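Local coordinates for sortase SrtE1 (Streptomyces coelicolor, PDB 5CUW), which cleaves sorting signals carrying Leu-Ala-x-Thr-Gly or Leu-Pro-x-Thr-Gly and joins the released surface proteins covalently to the cell wall, at residues 70-75 and 159-164; 54-59 and 76-81; 139-144 and 172-177; 129-134 and 146-151. All coordinates share one frame; numbering follows the deposited sequence.

In the fold
All four contacts lie within one sortase domain, whose beta barrel, the sortase fold, carries the inferred catalytic Cys-163 and Arg-172 on adjacent strands. Contact 1 joins Tyr-72, the inferred substrate-recognition residue, to the cysteine strand. Contact 2 flanks it, centres about 7 Å apart, with His-71 ND1 hydrogen-bonded to Glu-56 OE1 at 2.7 Å. Contact 3 lies about 8 Å, centre to centre, from contact 1, and the two meet where strand 156-164 pairs with its neighbour 171-184: Met-173 N is 2.9 Å from Thr-162 O. Contact 4 continues across the sheet, its centre about 6 Å from that of contact 3, whereas contacts 2 and 4 stay about 9 Å apart at their nearest atoms.

Contact 1. Residues 70-75 and 159-164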
loop_
_atom_site.group_PDB
_atom_site.type_symbol
_atom_site.label_atom_id
_atom_site.label_comp_id
_atom_site.label_asym_id
_atom_site.label_seq_id
_atom_site.Cartn_x
_atom_site.Cartn_y
_atom_site.Cartn_z
ATOM N N GLY A 70 0.254 -5.089 5.702
ATOM C CA GLY A 70 1.638 -5.302 6.078
ATOM C C GLY A 70 2.620 -4.568 5.201
ATOM O O GLY A 70 2.507 -4.564 3.967
ATOM N N HIS A 71 3.589 -3.939 5.856
ATOM C CA HIS A 71 4.714 -3.301 5.184
ATOM C C HIS A 71 5.812 -4.324 4.888
ATOM O O HIS A 71 6.334 -4.961 5.801
ATOM C CB HIS A 71 5.255 -2.157 6.053
ATOM C CG HIS A 71 6.501 -1.517 5.518
ATOM N ND1 HIS A 71 7.620 -1.305 6.298
ATOM C CD2 HIS A 71 6.806 -1.043 4.286
ATOM C CE1 HIS A 71 8.555 -0.719 5.571
ATOM N NE2 HIS A 71 8.091 -0.554 4.344
ATOM N N TYR A 72 6.168 -4.482 3.617
ATOM C CA TYR A 72 7.212 -5.447 3.255
ATOM C C TYR A 72 8.495 -5.061 3.983
ATOM O O TYR A 72 8.995 -3.953 3.798
ATOM C CB TYR A 72 7.439 -5.487 1.744
ATOM C CG TYR A 72 6.360 -6.214 0.958
ATOM C CD1 TYR A 72 5.249 -5.540 0.478
ATOM C CD2 TYR A 72 6.471 -7.573 0.686
ATOM C CE1 TYR A 72 4.276 -6.194 -0.267
ATOM C CE2 TYR A 72 5.496 -8.235 -0.046
ATOM C CZ TYR A 72 4.404 -7.538 -0.515
ATOM O OH TYR A 72 3.439 -8.184 -1.241
ATOM N N ALA A 73 9.005 -5.953 4.826
ATOM C CA ALA A 73 10.120 -5.582 5.698
ATOM C C ALA A 73 11.192 -6.648 5.895
ATOM O O ALA A 73 12.167 -6.396 6.604
ATOM C CB ALA A 73 9.583 -5.157 7.062
ATOM N N GLU A 74 11.046 -7.819 5.284
ATOM C CA GLU A 74 12.047 -8.872 5.483
ATOM C C GLU A 74 12.491 -9.574 4.197
ATOM O O GLU A 74 11.887 -9.402 3.141
ATOM C CB GLU A 74 11.518 -9.914 6.472
ATOM N N ASP A 75 13.563 -10.357 4.302
ATOM C CA ASP A 75 14.025 -11.217 3.210
ATOM C C ASP A 75 14.474 -10.452 1.967
ATOM O O ASP A 75 14.342 -10.949 0.848
ATOM C CB ASP A 75 12.924 -12.208 2.820
ATOM N N THR A 159 2.965 1.231 -3.139
ATOM C CA THR A 159 2.544 0.046 -3.876
ATOM C C THR A 159 1.598 -0.775 -3.011
ATOM O O THR A 159 1.935 -1.119 -1.882
ATOM C CB THR A 159 3.742 -0.836 -4.288
ATOM O OG1 THR A 159 4.721 -0.026 -4.943
ATOM C CG2 THR A 159 3.288 -1.962 -5.228
ATOM N N LEU A 160 0.426 -1.088 -3.539
ATOM C CA LEU A 160 -0.518 -1.966 -2.841
ATOM C C LEU A 160 -0.602 -3.303 -3.573
ATOM O O LEU A 160 -0.833 -3.328 -4.785
ATOM C CB LEU A 160 -1.909 -1.334 -2.758
ATOM C CG LEU A 160 -2.072 0.126 -2.333
ATOM C CD1 LEU A 160 -3.570 0.499 -2.358
ATOM C CD2 LEU A 160 -1.450 0.413 -0.960
ATOM N N THR A 161 -0.421 -4.411 -2.851
ATOM C CA THR A 161 -0.473 -5.740 -3.476
ATOM C C THR A 161 -1.534 -6.618 -2.821
ATOM O O THR A 161 -1.685 -6.604 -1.602
ATOM C CB THR A 161 0.907 -6.459 -3.406
ATOM O OG1 THR A 161 1.145 -6.958 -2.076
ATOM C CG2 THR A 161 2.021 -5.501 -3.774
ATOM N N THR A 162 -2.284 -7.374 -3.621
ATOM C CA THR A 162 -3.265 -8.297 -3.063
ATOM C C THR A 162 -3.413 -9.477 -4.015
ATOM O O THR A 162 -2.788 -9.499 -5.069
ATOM C CB THR A 162 -4.633 -7.610 -2.841
ATOM O OG1 THR A 162 -5.479 -8.448 -2.037
ATOM C CG2 THR A 162 -5.306 -7.324 -4.184
ATOM N N CYS A 163 -4.230 -10.457 -3.649
ATOM C CA CYS A 163 -4.426 -11.627 -4.502
ATOM C C CYS A 163 -5.536 -11.428 -5.532
ATOM O O CYS A 163 -6.457 -10.640 -5.334
ATOM C CB CYS A 163 -4.733 -12.856 -3.653
ATOM S SG CYS A 163 -3.388 -13.342 -2.552
ATOM N N THR A 164 -5.441 -12.159 -6.636
ATOM C CA THR A 164 -6.478 -12.148 -7.665
ATOM C C THR A 164 -6.390 -13.450 -8.455
ATOM O O THR A 164 -5.290 -13.988 -8.633
ATOM C CB THR A 164 -6.329 -10.921 -8.602
ATOM O OG1 THR A 164 -7.571 -10.652 -9.261
ATOM C CG2 THR A 164 -5.219 -11.137 -9.641
#
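Tyr-72 and Thr-161 meet hydroxyl to hydroxyl, and this pair accounts for almost all of the 79 Å² buried between residues 70-75 and 159-164. Tyr-72 OH lies 2.7 Å from Thr-161 OG1, a hydrogen bond in which either group could donate. The two side chains approach from opposite directions, and OG1 sits at the edge of the phenol ring, in its plane, 3.7 Å from Tyr-72 CE1. The threonine carbons stand further back: Thr-161 CB is 3.8 Å from Tyr-72 OH and CG2 4.0 Å, which makes the contact polar in character. With chi1 at 76°, OG1 of Thr-161 lies between the backbone N and the carbonyl carbon and is turned to the phenol, ahead of the two carbons. In the sortase fold the bond joins two separate parts of the active-site region: Tyr-72, the inferred substrate-recognition residue, follows strand 69-71, whereas Thr-161 is two residues ahead of Cys-163, the inferred active-site cysteine, on strand 156-164. Both hydroxyls also meet Ala-13, whose O is hydrogen-bonded to Thr-161 OG1 and whose N forms a weak bond with Tyr-72 OH. Ala-13 closes the short modelled piece that ends before the gap at 14-35, consistent with the tripeptide found in the active site. Ile-58 and Leu-142 pack against the phenol from neighbouring loops, and Ala-92 of strand 87-92 touches both Tyr-72 and Thr-161.

Contact 2. Residues 54-59 and 76-81; sequences IAEGIS and GLKTAM
Glu-56 and Lys-78 form a long surface salt bridge between the end of strand 50-56 and the loop that leads from strand 69-71 to strand 87-92, next to the inferred substrate-recognition residue Tyr-72. The charged atoms Glu-56 OE2 and Lys-78 NZ are 3.8 Å apart, too far for a firm grip. The methylene Lys-78 CE lies about as near, 3.7 Å from the same Glu-56 OE2, so the carboxylate oxygen meets the last carbon and the ammonium group together. The side chains cross at about a right angle. Glu-56 bends at chi2 (71°), which folds its carboxylate over toward the loop, while Lys-78 runs extended from CG to NZ.

The stronger partner of the carboxylate is His-71 of the adjoining strand: its ND1 is hydrogen-bonded to Glu-56 OE1. The two oxygens therefore divide their work, OE1 fixing the imidazole and OE2 facing the lysine. The ring is held at its other nitrogen as well, where His-71 NE2 pairs with Thr-79 OG1, so one histidine links both segments more firmly than their direct salt bridge does. The negative charge of Glu-56 would tend to favour a proton on ND1. Beside the charged pair, Ile-58 CD1 and Leu-77 CD1 stay 5.5 Å apart, but both side chains pack on Tyr-72. A loose ion pair on the surface, with hydrogen bonds of Glu-56 and Thr-79 to the two nitrogens of the buried His-71, thus links a strand end to a loop bordering the substrate site of this sortase barrel.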
loop_
_atom_site.group_PDB
_atom_site.type_symbol
_atom_site.label_atom_id
_atom_site.label_comp_id
_atom_site.label_asym_id
_atom_site.label_seq_id
_atom_site.Cartn_x
_atom_site.Cartn_y
_atom_site.Cartn_z
ATOM N N ILE A 54 -1.475 -0.338 9.585
ATOM C CA ILE A 54 -0.304 -0.912 8.925
ATOM C C ILE A 54 0.648 -1.450 9.980
ATOM O O ILE A 54 0.942 -0.760 10.956
ATOM C CB ILE A 54 0.452 0.127 8.052
ATOM C CG1 ILE A 54 -0.499 0.858 7.098
ATOM C CG2 ILE A 54 1.611 -0.542 7.287
ATOM C CD1 ILE A 54 0.202 1.932 6.268
ATOM N N ALA A 55 1.115 -2.682 9.810
ATOM C CA ALA A 55 2.077 -3.242 10.747
ATOM C C ALA A 55 3.358 -3.599 10.008
ATOM O O ALA A 55 3.371 -3.684 8.792
ATOM C CB ALA A 55 1.505 -4.458 11.452
ATOM N N GLU A 56 4.442 -3.806 10.744
ATOM C CA GLU A 56 5.716 -4.133 10.116
ATOM C C GLU A 56 5.744 -5.619 9.751
ATOM O O GLU A 56 5.461 -6.468 10.591
ATOM C CB GLU A 56 6.882 -3.778 11.057
ATOM C CG GLU A 56 8.273 -3.967 10.445
ATOM C CD GLU A 56 8.604 -2.937 9.367
ATOM O OE1 GLU A 56 7.670 -2.349 8.784
ATOM O OE2 GLU A 56 9.805 -2.710 9.096
ATOM N N GLY A 57 6.077 -5.933 8.501
ATOM C CA GLY A 57 6.153 -7.320 8.072
ATOM C C GLY A 57 4.854 -7.816 7.469
ATOM O O GLY A 57 3.791 -7.234 7.697
ATOM N N ILE A 58 4.918 -8.899 6.707
ATOM C CA ILE A 58 3.710 -9.363 6.017
ATOM C C ILE A 58 3.267 -10.753 6.444
ATOM O O ILE A 58 2.581 -11.448 5.693
ATOM C CB ILE A 58 3.905 -9.359 4.488
ATOM C CG1 ILE A 58 5.105 -10.217 4.103
ATOM C CG2 ILE A 58 4.073 -7.937 3.977
ATOM C CD1 ILE A 58 5.103 -10.610 2.650
ATOM N N SER A 59 3.653 -11.148 7.653
ATOM C CA SER A 59 3.220 -12.415 8.221
ATOM C C SER A 59 1.702 -12.572 8.148
ATOM O O SER A 59 0.962 -11.641 8.458
ATOM C CB SER A 59 3.674 -12.530 9.671
ATOM O OG SER A 59 2.949 -13.543 10.344
ATOM N N GLY A 76 15.006 -9.249 2.157
ATOM C CA GLY A 76 15.460 -8.447 1.036
ATOM C C GLY A 76 14.353 -7.637 0.385
ATOM O O GLY A 76 14.605 -6.845 -0.529
ATOM N N LEU A 77 13.122 -7.824 0.857
ATOM C CA LEU A 77 11.982 -7.106 0.288
ATOM C C LEU A 77 11.656 -5.825 1.042
ATOM O O LEU A 77 10.613 -5.212 0.801
ATOM C CB LEU A 77 10.737 -7.996 0.255
ATOM C CG LEU A 77 10.677 -9.083 -0.813
ATOM C CD1 LEU A 77 9.286 -9.715 -0.818
ATOM C CD2 LEU A 77 11.029 -8.524 -2.189
ATOM N N LYS A 78 12.537 -5.408 1.946
ATOM C CA LYS A 78 12.246 -4.237 2.761
ATOM C C LYS A 78 12.183 -2.982 1.912
ATOM O O LYS A 78 13.117 -2.668 1.185
ATOM C CB LYS A 78 13.287 -4.052 3.863
ATOM C CG LYS A 78 12.930 -2.915 4.808
ATOM C CD LYS A 78 13.544 -3.120 6.188
ATOM C CE LYS A 78 12.926 -2.161 7.192
ATOM N NZ LYS A 78 13.552 -2.276 8.534
ATOM N N THR A 79 11.088 -2.249 2.012
ATOM C CA THR A 79 10.943 -1.050 1.207
ATOM C C THR A 79 11.132 0.205 2.057
ATOM O O THR A 79 11.156 0.144 3.295
ATOM C CB THR A 79 9.560 -0.987 0.526
ATOM O OG1 THR A 79 8.551 -0.811 1.518
ATOM C CG2 THR A 79 9.274 -2.263 -0.290
ATOM N N ALA A 80 11.241 1.345 1.383
ATOM C CA ALA A 80 11.366 2.639 2.050
ATOM C C ALA A 80 10.127 2.982 2.876
ATOM O O ALA A 80 9.039 2.455 2.619
ATOM C CB ALA A 80 11.622 3.727 1.013
ATOM N N MET A 81 10.296 3.863 3.862
ATOM C CA MET A 81 9.164 4.423 4.603
ATOM C C MET A 81 8.698 5.686 3.894
ATOM O O MET A 81 9.437 6.237 3.078
ATOM C CB MET A 81 9.549 4.730 6.052
ATOM C CG MET A 81 9.792 3.488 6.909
ATOM S SD MET A 81 8.261 2.644 7.374
ATOM C CE MET A 81 7.608 3.808 8.570
#

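Contact 3. Residues 139-144 and 172-177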
loop_
_atom_site.group_PDB
_atom_site.type_symbol
_atom_site.label_atom_id
_atom_site.label_comp_id
_atom_site.label_asym_id
_atom_site.label_seq_id
_atom_site.Cartn_x
_atom_site.Cartn_y
_atom_site.Cartn_z
ATOM N N VAL A 139 8.474 -9.756 -7.815
ATOM C CA VAL A 139 8.735 -8.828 -6.721
ATOM C C VAL A 139 9.249 -7.464 -7.177
ATOM O O VAL A 139 9.311 -6.525 -6.378
ATOM C CB VAL A 139 9.760 -9.411 -5.722
ATOM C CG1 VAL A 139 9.176 -10.609 -5.006
ATOM C CG2 VAL A 139 11.052 -9.773 -6.435
ATOM N N SER A 140 9.608 -7.342 -8.451
ATOM C CA SER A 140 10.171 -6.087 -8.950
ATOM C C SER A 140 9.157 -4.939 -8.905
ATOM O O SER A 140 9.524 -3.777 -9.066
ATOM C CB SER A 140 10.696 -6.268 -10.373
ATOM O OG SER A 140 11.773 -7.185 -10.393
ATOM N N VAL A 141 7.890 -5.261 -8.674
ATOM C CA VAL A 141 6.868 -4.220 -8.515
ATOM C C VAL A 141 7.055 -3.475 -7.182
ATOM O O VAL A 141 6.393 -2.465 -6.930
ATOM C CB VAL A 141 5.426 -4.794 -8.581
ATOM C CG1 VAL A 141 5.188 -5.495 -9.914
ATOM C CG2 VAL A 141 5.156 -5.743 -7.408
ATOM N N LEU A 142 7.965 -3.974 -6.343
ATOM C CA LEU A 142 8.319 -3.330 -5.078
ATOM C C LEU A 142 9.674 -2.617 -5.122
ATOM O O LEU A 142 10.154 -2.165 -4.081
ATOM C CB LEU A 142 8.361 -4.356 -3.938
ATOM C CG LEU A 142 7.056 -5.088 -3.597
ATOM C CD1 LEU A 142 7.332 -6.223 -2.634
ATOM C CD2 LEU A 142 6.036 -4.120 -2.997
ATOM N N ASP A 143 10.291 -2.541 -6.304
ATOM C CA ASP A 143 11.580 -1.845 -6.483
ATOM C C ASP A 143 11.421 -0.355 -6.174
ATOM O O ASP A 143 10.320 0.187 -6.320
ATOM C CB ASP A 143 12.097 -2.010 -7.923
ATOM C CG ASP A 143 12.653 -3.407 -8.212
ATOM O OD1 ASP A 143 12.838 -4.203 -7.267
ATOM O OD2 ASP A 143 12.926 -3.704 -9.398
ATOM N N PRO A 144 12.520 0.333 -5.789
ATOM C CA PRO A 144 12.394 1.767 -5.503
ATOM C C PRO A 144 11.703 2.549 -6.633
ATOM O O PRO A 144 10.906 3.454 -6.350
ATOM C CB PRO A 144 13.847 2.202 -5.329
ATOM C CG PRO A 144 14.483 1.002 -4.710
ATOM C CD PRO A 144 13.860 -0.172 -5.441
ATOM N N ARG A 172 -1.394 -12.032 -8.544
ATOM C CA ARG A 172 -1.424 -10.842 -7.712
ATOM C C ARG A 172 -1.909 -9.631 -8.502
ATOM O O ARG A 172 -1.711 -9.557 -9.709
ATOM C CB ARG A 172 -0.046 -10.553 -7.137
ATOM C CG ARG A 172 0.544 -11.688 -6.338
ATOM C CD ARG A 172 -0.206 -11.896 -5.032
ATOM N NE ARG A 172 0.412 -12.955 -4.242
ATOM C CZ ARG A 172 0.024 -14.224 -4.266
ATOM N NH1 ARG A 172 -0.996 -14.597 -5.029
ATOM N NH2 ARG A 172 0.650 -15.118 -3.519
ATOM N N MET A 173 -2.545 -8.695 -7.800
ATOM C CA MET A 173 -2.986 -7.428 -8.378
ATOM C C MET A 173 -2.227 -6.299 -7.701
ATOM O O MET A 173 -2.142 -6.261 -6.470
ATOM C CB MET A 173 -4.503 -7.251 -8.194
ATOM C CG MET A 173 -4.985 -5.814 -8.331
ATOM S SD MET A 173 -6.797 -5.710 -8.367
ATOM C CE MET A 173 -7.224 -6.407 -6.774
ATOM N N ILE A 174 -1.683 -5.384 -8.488
ATOM C CA ILE A 174 -0.844 -4.305 -7.966
ATOM C C ILE A 174 -1.419 -2.925 -8.312
ATOM O O ILE A 174 -1.756 -2.658 -9.462
ATOM C CB ILE A 174 0.588 -4.397 -8.537
ATOM C CG1 ILE A 174 1.062 -5.853 -8.592
ATOM C CG2 ILE A 174 1.548 -3.504 -7.762
ATOM C CD1 ILE A 174 1.156 -6.532 -7.257
ATOM N N VAL A 175 -1.521 -2.052 -7.320
ATOM C CA VAL A 175 -1.932 -0.670 -7.555
ATOM C C VAL A 175 -0.830 0.276 -7.048
ATOM O O VAL A 175 -0.347 0.097 -5.936
ATOM C CB VAL A 175 -3.268 -0.375 -6.855
ATOM C CG1 VAL A 175 -3.607 1.099 -6.916
ATOM C CG2 VAL A 175 -4.369 -1.227 -7.459
ATOM N N TRP A 176 -0.416 1.244 -7.873
ATOM C CA TRP A 176 0.619 2.229 -7.502
ATOM C C TRP A 176 0.074 3.657 -7.396
ATOM O O TRP A 176 -0.809 4.060 -8.165
ATOM C CB TRP A 176 1.767 2.254 -8.527
ATOM C CG TRP A 176 2.577 0.987 -8.679
ATOM C CD1 TRP A 176 3.590 0.550 -7.848
ATOM C CD2 TRP A 176 2.508 0.035 -9.754
ATOM N NE1 TRP A 176 4.116 -0.626 -8.328
ATOM C CE2 TRP A 176 3.475 -0.964 -9.493
ATOM C CE3 TRP A 176 1.715 -0.079 -10.902
ATOM C CZ2 TRP A 176 3.669 -2.055 -10.337
ATOM C CZ3 TRP A 176 1.908 -1.166 -11.739
ATOM C CH2 TRP A 176 2.878 -2.140 -11.452
ATOM N N GLY A 177 0.640 4.426 -6.469
ATOM C CA GLY A 177 0.316 5.833 -6.313
ATOM C C GLY A 177 1.565 6.689 -6.163
ATOM O O GLY A 177 2.666 6.162 -5.977
#
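Val-141 packs against Ile-174 and Trp-176, and the tight part of the contact is its meeting with the tryptophan. Trp-176 NE1 donates to Val-141 O at 3.2 Å along a nearly straight line (N-H...O 176°). The donor lies in the carbonyl plane on a lone pair, and the oxygen is 3° out of the indole plane. Trp-176 CG lies anti to the carbonyl carbon (chi1 -63°), bringing the indole across the Val-141 side chain at about a right angle. The same residue closes on the benzo rim, where Val-141 CB is 3.7 Å from Trp-176 CZ2, and Ile-174 CG2 sits 3.5 Å above one ring face, offset toward its rim. Carbonyl bond and face contact together fix how the indole is turned. Packing is slacker between the aliphatic ends: Val-141 CG2 and Ile-174 CD1 meet tip to tip at 4.1 Å.

In the sortase fold this joins a 3-10 turn, 139-142, in the long loop between strands 121-134 and 156-164 to strand 171-184, which carries the inferred active-site residue Arg-172. The turn is held by two backbone bonds, Leu-142 N to Val-139 O and Asp-143 N to Ser-140 O. Leu-142 leaves from its other side and touches Tyr-72. The loose side is the outer one: Val-139, Ser-140 and Asp-143 are partly exposed, Pro-144 lies on the surface, and none of their side chains comes within 8 Å of residues 172-177.

Contact 4. Residues 129-134 and 146-151; sequences SILPVT and PKQSGF
Ser-129 and Leu-131 receive a turn of the following loop, Ser-149 and Gln-148, in a partly buried contact of mixed character against strand 121-134 of the sortase barrel, its centre about 13 Å from that of the chain. At one end Ser-129 OG donates to Ser-149 O at 3.0 Å. The donor comes in at 121° to the C=O, but tilted 33° out of the carbonyl plane, and Ser-129 CB closes to 3.4 Å of the same oxygen. OG reaches the turn because it stands opposite the backbone N (chi1 179°).

At the other end the amide of Gln-148 lies across the branched tip of Leu-131, with NE2 3.7 Å from CD2 and almost as close to CD1. That amide nitrogen also donates to a water at 3.2 Å, and the water is 2.8 Å from Thr-134 OG1, bridging turn and strand. Gln-148 OE1 and Thr-134 OG1 are both hydrogen-bonded to Asn-138 ND2, which adds a second link and fixes the amide's rotation.

The turn itself, Pro-146 to Ser-149, is type II, with positive phi at Gln-148 and a weak closing bond. From the last residue of the turn, Ser-149 OG accepts from Phe-151 N at 3.2 Å, an ST turn, while Ser-149 CB rests over one face of the Phe-151 ring. The chemistry implies that the turn is held to the strand at two separated points, one direct serine bond and one water- and asparagine-mediated link, and the methyls of Leu-131 pack on the Gln-148 amide at the second point.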
loop_
_atom_site.group_PDB
_atom_site.type_symbol
_atom_site.label_atom_id
_atom_site.label_comp_id
_atom_site.label_asym_id
_atom_site.label_seq_id
_atom_site.Cartn_x
_atom_site.Cartn_y
_atom_site.Cartn_z
ATOM N N SER A 129 -1.348 4.149 -11.279
ATOM C CA SER A 129 -1.139 3.062 -12.228
ATOM C C SER A 129 -1.628 1.732 -11.670
ATOM O O SER A 129 -1.599 1.515 -10.460
ATOM C CB SER A 129 0.356 2.987 -12.580
ATOM O OG SER A 129 0.617 1.935 -13.478
ATOM N N ILE A 130 -2.105 0.841 -12.533
ATOM C CA ILE A 130 -2.564 -0.458 -12.061
ATOM C C ILE A 130 -2.078 -1.607 -12.947
ATOM O O ILE A 130 -2.069 -1.506 -14.171
ATOM C CB ILE A 130 -4.096 -0.502 -11.970
ATOM C CG1 ILE A 130 -4.549 -1.864 -11.461
ATOM C CG2 ILE A 130 -4.713 -0.203 -13.334
ATOM C CD1 ILE A 130 -6.006 -1.929 -11.095
ATOM N N LEU A 131 -1.664 -2.690 -12.299
ATOM C CA LEU A 131 -1.303 -3.939 -12.954
ATOM C C LEU A 131 -2.275 -4.980 -12.405
ATOM O O LEU A 131 -2.095 -5.473 -11.293
ATOM C CB LEU A 131 0.169 -4.308 -12.676
ATOM C CG LEU A 131 0.763 -5.645 -13.147
ATOM C CD1 LEU A 131 0.632 -5.826 -14.653
ATOM C CD2 LEU A 131 2.241 -5.782 -12.732
ATOM N N PRO A 132 -3.349 -5.273 -13.156
ATOM C CA PRO A 132 -4.427 -6.097 -12.595
ATOM C C PRO A 132 -4.053 -7.566 -12.375
ATOM O O PRO A 132 -4.625 -8.185 -11.485
ATOM C CB PRO A 132 -5.556 -5.971 -13.638
ATOM C CG PRO A 132 -4.878 -5.623 -14.912
ATOM C CD PRO A 132 -3.637 -4.825 -14.536
ATOM N N VAL A 133 -3.142 -8.123 -13.169
ATOM C CA VAL A 133 -2.762 -9.529 -12.993
ATOM C C VAL A 133 -1.257 -9.726 -13.213
ATOM O O VAL A 133 -0.718 -9.301 -14.234
ATOM C CB VAL A 133 -3.536 -10.461 -13.961
ATOM C CG1 VAL A 133 -3.242 -11.922 -13.632
ATOM C CG2 VAL A 133 -5.056 -10.199 -13.894
ATOM N N THR A 134 -0.580 -10.353 -12.250
ATOM C CA THR A 134 0.836 -10.696 -12.404
ATOM C C THR A 134 1.208 -11.910 -11.542
ATOM O O THR A 134 0.480 -12.290 -10.623
ATOM C CB THR A 134 1.764 -9.510 -12.031
ATOM O OG1 THR A 134 3.070 -9.715 -12.592
ATOM C CG2 THR A 134 1.874 -9.345 -10.504
ATOM N N PRO A 146 9.307 1.220 -9.220
ATOM C CA PRO A 146 8.640 -0.068 -9.437
ATOM C C PRO A 146 8.530 -0.445 -10.901
ATOM O O PRO A 146 8.065 0.358 -11.720
ATOM C CB PRO A 146 7.250 0.142 -8.824
ATOM C CG PRO A 146 7.046 1.609 -8.819
ATOM C CD PRO A 146 8.415 2.200 -8.585
ATOM N N LYS A 147 8.949 -1.664 -11.218
ATOM C CA LYS A 147 8.882 -2.158 -12.586
ATOM C C LYS A 147 7.432 -2.267 -13.003
ATOM O O LYS A 147 6.579 -2.626 -12.187
ATOM C CB LYS A 147 9.570 -3.519 -12.724
ATOM N N GLN A 148 7.172 -1.946 -14.268
ATOM C CA GLN A 148 5.845 -2.055 -14.874
ATOM C C GLN A 148 4.868 -0.952 -14.446
ATOM O O GLN A 148 3.738 -0.908 -14.924
ATOM C CB GLN A 148 5.243 -3.437 -14.578
ATOM C CG GLN A 148 5.851 -4.533 -15.449
ATOM C CD GLN A 148 5.308 -5.911 -15.154
ATOM O OE1 GLN A 148 5.879 -6.653 -14.363
ATOM N NE2 GLN A 148 4.212 -6.271 -15.804
ATOM N N SER A 149 5.303 -0.055 -13.564
ATOM C CA SER A 149 4.443 1.039 -13.112
ATOM C C SER A 149 4.324 2.166 -14.136
ATOM O O SER A 149 3.362 2.934 -14.107
ATOM C CB SER A 149 4.975 1.623 -11.805
ATOM O OG SER A 149 6.303 2.090 -11.997
ATOM N N GLY A 150 5.323 2.291 -15.006
ATOM C CA GLY A 150 5.404 3.425 -15.911
ATOM C C GLY A 150 6.081 4.652 -15.309
ATOM O O GLY A 150 6.228 5.676 -15.977
ATOM N N PHE A 151 6.497 4.564 -14.050
ATOM C CA PHE A 151 7.233 5.661 -13.422
ATOM C C PHE A 151 8.627 5.740 -14.051
ATOM O O PHE A 151 9.288 4.719 -14.225
ATOM C CB PHE A 151 7.335 5.470 -11.898
ATOM C CG PHE A 151 6.004 5.440 -11.190
ATOM C CD1 PHE A 151 4.934 6.179 -11.659
ATOM C CD2 PHE A 151 5.829 4.665 -10.053
ATOM C CE1 PHE A 151 3.708 6.140 -11.013
ATOM C CE2 PHE A 151 4.612 4.619 -9.408
ATOM C CZ PHE A 151 3.550 5.363 -9.880
HETATM O O HOH W 1 3.363 -9.340 -15.355
#